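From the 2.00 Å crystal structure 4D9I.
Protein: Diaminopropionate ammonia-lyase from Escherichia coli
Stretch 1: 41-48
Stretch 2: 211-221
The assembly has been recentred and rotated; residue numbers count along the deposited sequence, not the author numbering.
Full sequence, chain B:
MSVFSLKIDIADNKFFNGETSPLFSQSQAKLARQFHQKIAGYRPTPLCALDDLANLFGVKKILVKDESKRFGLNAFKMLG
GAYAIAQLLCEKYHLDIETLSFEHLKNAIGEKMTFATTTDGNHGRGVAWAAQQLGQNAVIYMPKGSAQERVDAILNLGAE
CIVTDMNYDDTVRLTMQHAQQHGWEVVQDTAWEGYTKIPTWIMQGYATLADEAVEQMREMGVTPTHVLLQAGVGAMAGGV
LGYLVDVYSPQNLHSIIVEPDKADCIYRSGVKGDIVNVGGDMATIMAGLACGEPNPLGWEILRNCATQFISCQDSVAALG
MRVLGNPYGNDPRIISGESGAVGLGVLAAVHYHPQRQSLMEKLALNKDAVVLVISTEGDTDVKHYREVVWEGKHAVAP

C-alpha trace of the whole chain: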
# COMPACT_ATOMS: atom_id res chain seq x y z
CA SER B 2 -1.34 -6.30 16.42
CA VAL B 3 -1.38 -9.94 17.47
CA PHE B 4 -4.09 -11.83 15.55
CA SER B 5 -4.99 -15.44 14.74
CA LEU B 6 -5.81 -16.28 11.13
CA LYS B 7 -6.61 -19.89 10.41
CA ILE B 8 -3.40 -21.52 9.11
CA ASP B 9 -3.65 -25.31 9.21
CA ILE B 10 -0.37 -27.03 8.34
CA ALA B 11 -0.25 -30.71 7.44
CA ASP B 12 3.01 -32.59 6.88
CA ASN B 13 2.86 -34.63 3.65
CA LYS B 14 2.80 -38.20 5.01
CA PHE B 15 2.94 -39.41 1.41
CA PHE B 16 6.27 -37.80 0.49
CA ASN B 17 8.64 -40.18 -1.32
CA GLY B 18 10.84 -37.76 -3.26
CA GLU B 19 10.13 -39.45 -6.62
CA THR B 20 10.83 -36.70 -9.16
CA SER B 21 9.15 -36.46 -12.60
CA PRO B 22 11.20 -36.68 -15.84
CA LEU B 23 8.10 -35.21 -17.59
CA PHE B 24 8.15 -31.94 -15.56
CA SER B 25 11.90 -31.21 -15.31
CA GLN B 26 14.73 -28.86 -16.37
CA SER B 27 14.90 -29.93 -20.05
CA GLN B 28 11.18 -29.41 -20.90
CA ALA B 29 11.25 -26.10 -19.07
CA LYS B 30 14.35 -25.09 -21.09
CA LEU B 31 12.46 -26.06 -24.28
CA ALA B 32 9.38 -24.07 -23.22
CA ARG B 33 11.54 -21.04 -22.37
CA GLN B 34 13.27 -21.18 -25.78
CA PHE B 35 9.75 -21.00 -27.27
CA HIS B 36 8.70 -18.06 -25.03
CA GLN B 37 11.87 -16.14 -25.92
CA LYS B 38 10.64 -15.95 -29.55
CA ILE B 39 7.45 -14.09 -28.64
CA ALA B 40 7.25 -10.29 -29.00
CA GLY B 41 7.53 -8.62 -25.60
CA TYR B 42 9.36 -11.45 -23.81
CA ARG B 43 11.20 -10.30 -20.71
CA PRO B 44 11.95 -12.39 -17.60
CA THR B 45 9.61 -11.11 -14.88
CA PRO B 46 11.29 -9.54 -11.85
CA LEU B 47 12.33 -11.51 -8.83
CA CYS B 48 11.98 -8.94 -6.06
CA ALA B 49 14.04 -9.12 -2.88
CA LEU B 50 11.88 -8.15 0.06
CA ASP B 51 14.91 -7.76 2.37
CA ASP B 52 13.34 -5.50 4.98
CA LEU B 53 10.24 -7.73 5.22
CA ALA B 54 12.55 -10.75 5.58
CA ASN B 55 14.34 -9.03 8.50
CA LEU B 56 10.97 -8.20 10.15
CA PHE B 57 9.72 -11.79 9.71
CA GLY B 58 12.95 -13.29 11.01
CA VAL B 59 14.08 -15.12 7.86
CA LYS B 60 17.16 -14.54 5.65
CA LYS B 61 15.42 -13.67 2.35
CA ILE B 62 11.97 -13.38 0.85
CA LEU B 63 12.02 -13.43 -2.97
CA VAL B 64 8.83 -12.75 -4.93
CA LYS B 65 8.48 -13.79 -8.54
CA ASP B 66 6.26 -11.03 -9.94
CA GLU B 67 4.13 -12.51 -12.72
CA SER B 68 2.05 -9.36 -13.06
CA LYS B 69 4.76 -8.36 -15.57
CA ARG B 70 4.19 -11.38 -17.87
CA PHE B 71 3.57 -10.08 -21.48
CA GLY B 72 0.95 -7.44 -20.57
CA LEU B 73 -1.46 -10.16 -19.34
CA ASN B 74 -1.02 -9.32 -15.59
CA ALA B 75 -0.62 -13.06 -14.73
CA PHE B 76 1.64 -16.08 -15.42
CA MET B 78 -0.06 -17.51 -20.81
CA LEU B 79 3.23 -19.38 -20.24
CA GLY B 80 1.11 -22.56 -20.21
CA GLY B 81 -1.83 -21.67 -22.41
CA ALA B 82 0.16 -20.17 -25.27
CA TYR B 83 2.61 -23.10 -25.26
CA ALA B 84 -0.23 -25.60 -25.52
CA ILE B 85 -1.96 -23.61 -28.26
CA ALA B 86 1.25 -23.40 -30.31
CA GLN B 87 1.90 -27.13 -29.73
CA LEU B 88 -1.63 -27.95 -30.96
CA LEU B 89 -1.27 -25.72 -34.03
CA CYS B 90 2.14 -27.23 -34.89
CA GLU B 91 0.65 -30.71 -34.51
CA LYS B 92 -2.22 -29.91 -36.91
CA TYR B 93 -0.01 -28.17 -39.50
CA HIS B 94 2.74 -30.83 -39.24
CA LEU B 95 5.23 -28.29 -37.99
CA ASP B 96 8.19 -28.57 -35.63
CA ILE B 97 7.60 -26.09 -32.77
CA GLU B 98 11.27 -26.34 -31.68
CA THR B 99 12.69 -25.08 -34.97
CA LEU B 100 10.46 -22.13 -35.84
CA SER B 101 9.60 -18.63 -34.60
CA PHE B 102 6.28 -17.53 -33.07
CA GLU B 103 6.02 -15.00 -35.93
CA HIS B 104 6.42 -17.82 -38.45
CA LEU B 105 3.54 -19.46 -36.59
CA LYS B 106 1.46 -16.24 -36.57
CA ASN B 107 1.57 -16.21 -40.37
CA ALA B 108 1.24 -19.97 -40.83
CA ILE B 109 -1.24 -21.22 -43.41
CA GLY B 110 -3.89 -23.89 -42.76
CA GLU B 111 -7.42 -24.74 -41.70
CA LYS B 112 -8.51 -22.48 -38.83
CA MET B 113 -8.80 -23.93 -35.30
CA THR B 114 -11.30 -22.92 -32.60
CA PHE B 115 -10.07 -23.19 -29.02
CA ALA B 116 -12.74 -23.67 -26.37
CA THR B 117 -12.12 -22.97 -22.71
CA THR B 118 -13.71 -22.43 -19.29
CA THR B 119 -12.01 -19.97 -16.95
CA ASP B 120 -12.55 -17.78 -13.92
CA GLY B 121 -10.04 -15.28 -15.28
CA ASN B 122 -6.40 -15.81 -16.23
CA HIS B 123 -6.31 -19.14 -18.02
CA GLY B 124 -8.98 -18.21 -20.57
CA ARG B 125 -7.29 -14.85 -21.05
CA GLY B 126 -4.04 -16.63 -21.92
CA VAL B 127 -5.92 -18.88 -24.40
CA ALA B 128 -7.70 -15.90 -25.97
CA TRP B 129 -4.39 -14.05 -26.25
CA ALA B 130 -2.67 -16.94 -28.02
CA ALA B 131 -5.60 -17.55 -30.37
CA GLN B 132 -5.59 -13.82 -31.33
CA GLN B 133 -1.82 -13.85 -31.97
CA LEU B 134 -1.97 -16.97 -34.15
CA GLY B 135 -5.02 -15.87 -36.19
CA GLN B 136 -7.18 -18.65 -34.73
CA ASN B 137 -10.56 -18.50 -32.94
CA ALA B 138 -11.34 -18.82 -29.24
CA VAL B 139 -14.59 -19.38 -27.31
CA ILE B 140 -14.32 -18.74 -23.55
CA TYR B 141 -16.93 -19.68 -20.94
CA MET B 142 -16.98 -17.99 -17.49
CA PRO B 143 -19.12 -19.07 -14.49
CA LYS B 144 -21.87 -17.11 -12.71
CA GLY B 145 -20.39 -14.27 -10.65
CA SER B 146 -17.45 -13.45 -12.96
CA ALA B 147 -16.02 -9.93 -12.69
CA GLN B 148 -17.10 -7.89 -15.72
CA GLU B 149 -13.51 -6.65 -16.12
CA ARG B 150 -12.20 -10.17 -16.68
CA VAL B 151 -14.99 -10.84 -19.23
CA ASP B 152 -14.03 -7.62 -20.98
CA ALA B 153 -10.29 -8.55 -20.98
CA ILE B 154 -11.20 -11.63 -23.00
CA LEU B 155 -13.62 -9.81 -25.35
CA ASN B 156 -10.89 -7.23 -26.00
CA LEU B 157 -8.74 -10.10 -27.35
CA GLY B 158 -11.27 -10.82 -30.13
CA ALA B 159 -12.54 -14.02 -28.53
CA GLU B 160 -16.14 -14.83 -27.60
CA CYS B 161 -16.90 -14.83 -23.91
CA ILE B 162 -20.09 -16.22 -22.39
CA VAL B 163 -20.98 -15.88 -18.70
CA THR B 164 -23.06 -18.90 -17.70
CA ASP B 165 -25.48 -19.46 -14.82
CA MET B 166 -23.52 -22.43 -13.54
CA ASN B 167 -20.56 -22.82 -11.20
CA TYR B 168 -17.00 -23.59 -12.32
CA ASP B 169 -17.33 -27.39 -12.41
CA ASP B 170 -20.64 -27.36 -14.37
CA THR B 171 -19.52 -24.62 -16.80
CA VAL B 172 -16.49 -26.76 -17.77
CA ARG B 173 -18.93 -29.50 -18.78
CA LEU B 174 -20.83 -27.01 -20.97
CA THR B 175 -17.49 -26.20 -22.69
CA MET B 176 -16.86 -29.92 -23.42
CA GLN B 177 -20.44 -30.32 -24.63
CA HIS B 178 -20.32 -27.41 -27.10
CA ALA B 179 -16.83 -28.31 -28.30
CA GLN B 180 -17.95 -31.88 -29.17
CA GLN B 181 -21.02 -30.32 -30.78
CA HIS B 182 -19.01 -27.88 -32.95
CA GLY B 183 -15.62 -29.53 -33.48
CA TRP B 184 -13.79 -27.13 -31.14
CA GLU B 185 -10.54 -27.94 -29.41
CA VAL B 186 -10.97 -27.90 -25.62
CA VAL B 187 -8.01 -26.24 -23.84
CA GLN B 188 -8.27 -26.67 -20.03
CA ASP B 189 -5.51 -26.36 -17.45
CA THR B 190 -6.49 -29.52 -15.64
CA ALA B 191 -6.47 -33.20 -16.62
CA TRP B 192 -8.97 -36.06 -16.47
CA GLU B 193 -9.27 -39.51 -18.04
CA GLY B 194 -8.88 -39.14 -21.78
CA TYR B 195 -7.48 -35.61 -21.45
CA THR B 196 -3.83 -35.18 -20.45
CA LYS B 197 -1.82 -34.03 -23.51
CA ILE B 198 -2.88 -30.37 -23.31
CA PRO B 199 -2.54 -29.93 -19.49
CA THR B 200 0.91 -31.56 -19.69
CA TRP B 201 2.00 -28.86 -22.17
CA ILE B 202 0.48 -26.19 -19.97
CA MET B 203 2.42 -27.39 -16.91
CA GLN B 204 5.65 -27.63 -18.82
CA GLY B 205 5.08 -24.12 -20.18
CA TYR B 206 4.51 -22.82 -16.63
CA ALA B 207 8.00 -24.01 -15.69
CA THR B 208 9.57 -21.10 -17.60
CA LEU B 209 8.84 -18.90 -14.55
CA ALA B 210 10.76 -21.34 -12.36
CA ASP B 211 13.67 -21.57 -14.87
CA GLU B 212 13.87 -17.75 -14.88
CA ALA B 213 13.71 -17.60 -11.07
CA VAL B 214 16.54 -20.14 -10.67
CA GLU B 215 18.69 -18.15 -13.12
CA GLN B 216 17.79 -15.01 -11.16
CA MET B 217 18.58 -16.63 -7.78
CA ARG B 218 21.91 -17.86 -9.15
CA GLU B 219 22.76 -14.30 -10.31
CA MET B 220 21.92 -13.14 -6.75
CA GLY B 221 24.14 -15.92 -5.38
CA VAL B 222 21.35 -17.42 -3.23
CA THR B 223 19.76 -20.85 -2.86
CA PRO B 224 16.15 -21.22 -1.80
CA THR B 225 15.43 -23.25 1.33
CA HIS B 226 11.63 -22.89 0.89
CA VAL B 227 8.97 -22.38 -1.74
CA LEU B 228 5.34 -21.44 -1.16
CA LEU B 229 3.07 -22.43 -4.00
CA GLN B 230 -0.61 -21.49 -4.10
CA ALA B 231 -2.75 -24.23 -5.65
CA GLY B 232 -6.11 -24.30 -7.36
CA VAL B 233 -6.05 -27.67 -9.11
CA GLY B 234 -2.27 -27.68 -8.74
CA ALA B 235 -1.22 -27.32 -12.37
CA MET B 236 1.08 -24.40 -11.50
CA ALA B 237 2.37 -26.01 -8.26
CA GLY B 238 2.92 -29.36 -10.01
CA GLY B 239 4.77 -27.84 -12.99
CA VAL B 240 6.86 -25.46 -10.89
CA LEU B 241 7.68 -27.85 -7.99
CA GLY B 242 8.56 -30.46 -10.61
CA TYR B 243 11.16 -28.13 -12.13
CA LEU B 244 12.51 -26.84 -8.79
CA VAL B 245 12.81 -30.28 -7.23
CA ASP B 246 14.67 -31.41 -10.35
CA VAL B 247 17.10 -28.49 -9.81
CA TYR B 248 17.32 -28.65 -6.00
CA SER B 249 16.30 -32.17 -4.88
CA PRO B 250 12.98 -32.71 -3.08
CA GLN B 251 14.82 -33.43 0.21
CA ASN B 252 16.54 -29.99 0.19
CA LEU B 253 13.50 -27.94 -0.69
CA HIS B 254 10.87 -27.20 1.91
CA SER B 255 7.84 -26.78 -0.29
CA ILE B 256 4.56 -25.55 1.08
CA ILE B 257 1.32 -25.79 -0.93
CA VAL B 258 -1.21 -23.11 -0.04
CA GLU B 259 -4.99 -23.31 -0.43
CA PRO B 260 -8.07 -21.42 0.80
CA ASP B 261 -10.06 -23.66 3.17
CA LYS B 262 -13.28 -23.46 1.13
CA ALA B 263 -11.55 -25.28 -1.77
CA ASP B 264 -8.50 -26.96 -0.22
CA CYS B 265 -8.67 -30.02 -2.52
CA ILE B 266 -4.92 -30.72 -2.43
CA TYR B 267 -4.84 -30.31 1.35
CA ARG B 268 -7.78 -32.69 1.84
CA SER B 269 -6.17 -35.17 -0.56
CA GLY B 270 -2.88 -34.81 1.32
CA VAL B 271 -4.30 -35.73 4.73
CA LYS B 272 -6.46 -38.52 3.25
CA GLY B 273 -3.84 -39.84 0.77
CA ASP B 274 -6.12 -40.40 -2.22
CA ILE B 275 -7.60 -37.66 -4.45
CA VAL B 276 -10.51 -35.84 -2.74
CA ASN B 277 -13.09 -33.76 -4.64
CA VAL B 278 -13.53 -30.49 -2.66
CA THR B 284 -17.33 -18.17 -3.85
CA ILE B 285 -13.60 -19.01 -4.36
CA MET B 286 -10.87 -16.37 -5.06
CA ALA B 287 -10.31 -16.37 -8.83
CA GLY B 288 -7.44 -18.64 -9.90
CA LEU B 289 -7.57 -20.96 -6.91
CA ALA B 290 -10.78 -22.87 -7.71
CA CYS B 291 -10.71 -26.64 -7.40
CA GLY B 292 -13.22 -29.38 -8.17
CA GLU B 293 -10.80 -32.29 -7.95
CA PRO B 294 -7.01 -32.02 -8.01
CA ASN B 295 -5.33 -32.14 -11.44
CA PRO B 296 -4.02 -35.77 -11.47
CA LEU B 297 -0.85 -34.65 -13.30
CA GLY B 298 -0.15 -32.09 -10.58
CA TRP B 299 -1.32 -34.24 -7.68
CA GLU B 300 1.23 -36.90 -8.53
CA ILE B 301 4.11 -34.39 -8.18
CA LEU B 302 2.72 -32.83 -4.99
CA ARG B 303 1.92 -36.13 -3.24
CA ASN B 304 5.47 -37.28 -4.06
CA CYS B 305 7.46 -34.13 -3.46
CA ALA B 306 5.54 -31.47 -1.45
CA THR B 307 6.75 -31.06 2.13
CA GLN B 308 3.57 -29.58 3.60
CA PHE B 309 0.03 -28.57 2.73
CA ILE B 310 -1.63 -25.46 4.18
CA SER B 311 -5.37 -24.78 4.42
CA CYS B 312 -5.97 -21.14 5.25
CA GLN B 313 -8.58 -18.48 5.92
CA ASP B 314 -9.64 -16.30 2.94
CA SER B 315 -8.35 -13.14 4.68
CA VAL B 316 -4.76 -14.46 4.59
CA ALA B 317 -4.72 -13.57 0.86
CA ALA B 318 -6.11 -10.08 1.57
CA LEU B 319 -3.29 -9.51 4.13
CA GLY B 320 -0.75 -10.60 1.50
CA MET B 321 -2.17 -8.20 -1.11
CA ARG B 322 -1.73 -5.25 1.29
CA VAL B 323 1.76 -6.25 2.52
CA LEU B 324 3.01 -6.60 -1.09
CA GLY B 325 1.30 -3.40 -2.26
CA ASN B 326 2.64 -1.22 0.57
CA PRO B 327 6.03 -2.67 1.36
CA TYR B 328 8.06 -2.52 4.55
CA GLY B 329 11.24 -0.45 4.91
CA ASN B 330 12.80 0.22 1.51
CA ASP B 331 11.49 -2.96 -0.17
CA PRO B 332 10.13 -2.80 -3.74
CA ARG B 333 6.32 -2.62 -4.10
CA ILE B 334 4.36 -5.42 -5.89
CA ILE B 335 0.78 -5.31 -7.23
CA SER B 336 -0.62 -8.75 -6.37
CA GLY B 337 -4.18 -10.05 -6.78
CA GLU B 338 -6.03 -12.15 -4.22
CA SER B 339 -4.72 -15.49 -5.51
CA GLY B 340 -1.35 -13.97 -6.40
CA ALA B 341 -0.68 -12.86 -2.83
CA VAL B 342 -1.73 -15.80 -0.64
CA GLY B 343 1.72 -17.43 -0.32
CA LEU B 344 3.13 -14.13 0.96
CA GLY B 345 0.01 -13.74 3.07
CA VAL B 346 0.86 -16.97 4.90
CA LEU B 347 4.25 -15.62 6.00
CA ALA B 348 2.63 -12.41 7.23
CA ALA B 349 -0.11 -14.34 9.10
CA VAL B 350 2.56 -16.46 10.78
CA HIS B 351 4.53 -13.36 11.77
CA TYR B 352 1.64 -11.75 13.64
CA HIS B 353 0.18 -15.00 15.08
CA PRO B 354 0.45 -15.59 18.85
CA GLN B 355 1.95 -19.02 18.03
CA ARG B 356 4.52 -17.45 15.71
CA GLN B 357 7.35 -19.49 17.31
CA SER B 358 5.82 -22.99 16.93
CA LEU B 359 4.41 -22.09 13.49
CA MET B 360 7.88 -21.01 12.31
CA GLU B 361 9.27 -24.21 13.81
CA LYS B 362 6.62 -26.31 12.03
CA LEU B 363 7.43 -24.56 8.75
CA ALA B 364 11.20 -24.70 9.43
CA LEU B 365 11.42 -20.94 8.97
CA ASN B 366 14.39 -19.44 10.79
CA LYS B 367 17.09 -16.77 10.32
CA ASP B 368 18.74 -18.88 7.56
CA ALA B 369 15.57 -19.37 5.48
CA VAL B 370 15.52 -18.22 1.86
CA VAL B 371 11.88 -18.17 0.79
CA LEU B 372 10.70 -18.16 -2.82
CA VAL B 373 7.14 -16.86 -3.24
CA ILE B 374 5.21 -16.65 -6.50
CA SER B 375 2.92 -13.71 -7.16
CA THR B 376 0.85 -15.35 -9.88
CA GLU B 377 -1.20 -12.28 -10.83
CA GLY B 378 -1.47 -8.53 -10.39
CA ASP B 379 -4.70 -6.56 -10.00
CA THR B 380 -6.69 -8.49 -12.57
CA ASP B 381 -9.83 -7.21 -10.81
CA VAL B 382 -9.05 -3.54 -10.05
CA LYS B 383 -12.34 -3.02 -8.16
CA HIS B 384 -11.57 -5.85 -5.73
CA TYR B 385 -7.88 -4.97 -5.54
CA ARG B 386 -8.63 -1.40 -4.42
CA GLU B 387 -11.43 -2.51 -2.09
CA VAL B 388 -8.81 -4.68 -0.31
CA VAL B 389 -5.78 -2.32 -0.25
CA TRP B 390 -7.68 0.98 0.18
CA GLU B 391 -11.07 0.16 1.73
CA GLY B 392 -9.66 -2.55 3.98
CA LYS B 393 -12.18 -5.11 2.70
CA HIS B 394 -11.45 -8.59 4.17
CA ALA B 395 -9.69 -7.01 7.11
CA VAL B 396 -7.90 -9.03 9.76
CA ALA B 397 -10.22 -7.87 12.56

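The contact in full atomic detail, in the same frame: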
# COMPACT_ATOMS: atom_id res chain seq x y z
N GLY B 41 7.77 -9.11 -26.95
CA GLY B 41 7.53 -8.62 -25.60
C GLY B 41 8.08 -9.49 -24.48
O GLY B 41 7.91 -9.15 -23.31
N TYR B 42 8.73 -10.60 -24.84
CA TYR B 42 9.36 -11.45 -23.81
C TYR B 42 10.38 -10.69 -23.00
O TYR B 42 11.27 -10.04 -23.57
CB TYR B 42 10.04 -12.70 -24.39
CG TYR B 42 10.71 -13.53 -23.30
CD1 TYR B 42 9.96 -14.38 -22.49
CD2 TYR B 42 12.08 -13.42 -23.05
CE1 TYR B 42 10.56 -15.12 -21.48
CE2 TYR B 42 12.69 -14.16 -22.05
CZ TYR B 42 11.92 -15.01 -21.26
OH TYR B 42 12.50 -15.75 -20.25
N ARG B 43 10.25 -10.81 -21.68
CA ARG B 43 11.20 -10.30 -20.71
C ARG B 43 11.02 -11.13 -19.43
O ARG B 43 9.91 -11.25 -18.92
CB ARG B 43 10.95 -8.80 -20.44
CG ARG B 43 12.08 -8.04 -19.77
CD ARG B 43 11.59 -6.68 -19.27
N PRO B 44 12.11 -11.70 -18.89
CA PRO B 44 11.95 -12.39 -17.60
C PRO B 44 11.33 -11.45 -16.58
O PRO B 44 11.71 -10.29 -16.51
CB PRO B 44 13.37 -12.74 -17.21
CG PRO B 44 14.10 -12.82 -18.52
CD PRO B 44 13.50 -11.74 -19.36
N THR B 45 10.33 -11.93 -15.84
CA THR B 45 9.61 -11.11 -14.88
C THR B 45 10.50 -10.89 -13.64
O THR B 45 11.34 -11.73 -13.32
CB THR B 45 8.31 -11.80 -14.43
OG1 THR B 45 8.62 -13.11 -13.93
CG2 THR B 45 7.31 -11.92 -15.58
N PRO B 46 10.33 -9.75 -12.93
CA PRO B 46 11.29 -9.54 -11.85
C PRO B 46 11.17 -10.54 -10.72
O PRO B 46 10.07 -11.06 -10.44
CB PRO B 46 10.97 -8.12 -11.34
CG PRO B 46 10.20 -7.45 -12.46
CD PRO B 46 9.49 -8.57 -13.19
N LEU B 47 12.30 -10.79 -10.08
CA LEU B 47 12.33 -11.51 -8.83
C LEU B 47 12.72 -10.51 -7.76
O LEU B 47 13.89 -10.13 -7.65
CB LEU B 47 13.35 -12.64 -8.88
CG LEU B 47 13.38 -13.55 -7.64
CD1 LEU B 47 12.04 -14.28 -7.53
CD2 LEU B 47 14.50 -14.56 -7.73
N CYS B 48 11.75 -10.08 -6.96
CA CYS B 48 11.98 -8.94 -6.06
C CYS B 48 12.48 -9.42 -4.71
O CYS B 48 11.94 -10.37 -4.15
CB CYS B 48 10.71 -8.11 -5.91
SG CYS B 48 9.90 -7.66 -7.46
N ASP B 211 12.35 -21.66 -14.21
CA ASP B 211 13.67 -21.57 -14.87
C ASP B 211 14.26 -20.16 -14.73
O ASP B 211 15.43 -20.00 -14.33
CB ASP B 211 13.59 -21.99 -16.35
CG ASP B 211 14.96 -21.98 -17.03
OD1 ASP B 211 15.63 -23.01 -17.00
OD2 ASP B 211 15.39 -20.93 -17.58
N GLU B 212 13.45 -19.15 -15.04
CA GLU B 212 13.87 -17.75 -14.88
C GLU B 212 14.28 -17.43 -13.45
O GLU B 212 15.32 -16.82 -13.23
CB GLU B 212 12.76 -16.78 -15.28
CG GLU B 212 12.45 -16.72 -16.77
CD GLU B 212 11.24 -15.86 -17.05
OE1 GLU B 212 10.73 -15.22 -16.08
OE2 GLU B 212 10.81 -15.79 -18.24
N ALA B 213 13.45 -17.85 -12.49
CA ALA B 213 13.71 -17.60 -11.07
C ALA B 213 15.01 -18.24 -10.59
O ALA B 213 15.73 -17.63 -9.82
CB ALA B 213 12.53 -18.03 -10.19
N VAL B 214 15.31 -19.45 -11.07
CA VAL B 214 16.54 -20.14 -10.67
C VAL B 214 17.74 -19.37 -11.22
O VAL B 214 18.69 -19.11 -10.49
CB VAL B 214 16.58 -21.62 -11.12
CG1 VAL B 214 17.96 -22.21 -10.91
CG2 VAL B 214 15.58 -22.43 -10.33
N GLU B 215 17.68 -19.00 -12.50
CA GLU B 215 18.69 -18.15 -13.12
C GLU B 215 18.84 -16.87 -12.31
O GLU B 215 19.95 -16.43 -12.04
CB GLU B 215 18.31 -17.81 -14.56
CG GLU B 215 19.38 -17.01 -15.30
CD GLU B 215 18.94 -16.52 -16.67
OE1 GLU B 215 17.75 -16.68 -17.03
OE2 GLU B 215 19.78 -15.96 -17.41
N GLN B 216 17.72 -16.25 -11.93
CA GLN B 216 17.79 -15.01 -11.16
C GLN B 216 18.40 -15.23 -9.77
O GLN B 216 19.22 -14.43 -9.33
CB GLN B 216 16.42 -14.35 -11.06
CG GLN B 216 15.97 -13.69 -12.35
CD GLN B 216 14.48 -13.51 -12.39
OE1 GLN B 216 13.73 -14.43 -12.06
NE2 GLN B 216 14.03 -12.33 -12.79
N MET B 217 18.00 -16.30 -9.09
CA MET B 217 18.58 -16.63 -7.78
C MET B 217 20.07 -16.91 -7.88
O MET B 217 20.85 -16.45 -7.03
CB MET B 217 17.82 -17.78 -7.11
CG MET B 217 16.48 -17.35 -6.49
SD MET B 217 15.49 -18.65 -5.68
CE MET B 217 15.13 -19.78 -7.01
N ARG B 218 20.49 -17.62 -8.92
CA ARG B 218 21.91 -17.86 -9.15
C ARG B 218 22.69 -16.55 -9.38
O ARG B 218 23.79 -16.41 -8.87
CB ARG B 218 22.12 -18.84 -10.31
CG ARG B 218 21.88 -20.29 -9.93
CD ARG B 218 21.94 -21.19 -11.17
NE ARG B 218 21.65 -22.59 -10.85
CZ ARG B 218 21.15 -23.47 -11.72
NH1 ARG B 218 20.82 -23.12 -12.96
NH2 ARG B 218 20.91 -24.71 -11.32
N GLU B 219 22.11 -15.61 -10.12
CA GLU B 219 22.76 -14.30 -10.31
C GLU B 219 22.89 -13.54 -8.97
O GLU B 219 23.86 -12.81 -8.75
CB GLU B 219 22.00 -13.44 -11.34
CG GLU B 219 22.62 -12.06 -11.58
CD GLU B 219 21.90 -11.26 -12.65
OE1 GLU B 219 20.65 -11.23 -12.64
OE2 GLU B 219 22.58 -10.64 -13.50
N MET B 220 21.90 -13.73 -8.10
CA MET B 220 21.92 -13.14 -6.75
C MET B 220 22.86 -13.89 -5.81
O MET B 220 23.16 -13.40 -4.75
CB MET B 220 20.54 -13.15 -6.11
CG MET B 220 19.52 -12.25 -6.77
SD MET B 220 17.93 -12.55 -5.99
CE MET B 220 16.89 -11.47 -6.97
N GLY B 221 23.26 -15.10 -6.20
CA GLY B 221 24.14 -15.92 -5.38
C GLY B 221 23.44 -16.61 -4.22
O GLY B 221 24.08 -16.96 -3.24

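An extended segment that lies against a helix often leaves backbone polar groups without strand partners, and helix side chains of the right length can supply them. The contact between residues 41-48 and a helical segment within 211-221 of diaminopropionate ammonia-lyase is a compact example. Glu212, Gln216 and Met220, spaced four apart and thus on one helical face, all direct their CA-to-CB bonds toward the extended segment, and all adopt chi1 m with chi2 t, a combination that extends each side chain from CA toward the segment, though Gln216 OE1 stays 3.1 Å from Glu212 O, two acceptors that do not bond.

Glu212 is buried; within this contact its two oxygens accept from different donors, and both are also hydrogen-bonded elsewhere in the structure. Tyr42, with chi1 t, brings its phenol up to the acid although its CA-to-CB bond points sideways; the hydroxyl OH donates to Glu212 OE2 at 2.6 Å, a short bond. The other oxygen, Glu212 OE1, accepts a weak bond from the backbone N of Thr45 at 3.3 Å. Pro44 lies between these two donors in sequence and packs on the same carboxylate, its CB 3.8 Å from Glu212 CD.

One turn on, Gln216 serves the carbonyl of the same threonine: NE2 donates to Thr45 O at 2.8 Å with a nearly straight N-H...O angle of 165°. Both backbone polar groups of Thr45 are therefore met by side chains of successive helical turns.

At Leu47 the contact is mainly one of packing, without hydrogen bonds. Leu47, in the chi1 t, chi2 p rotamer, points toward the helix and buries more area here than any other residue. Its CD2 lies 3.6 Å from Met217 CG and 4.0 Å from Met220 CE. The fully extended Met220 side chain, with chi2 and chi3 both t, also carries CE to within 3.4 Å of Leu47 O. Polar side chains thus anchor the loop, while the side chains of Met217 and Met220 pack against the leucine.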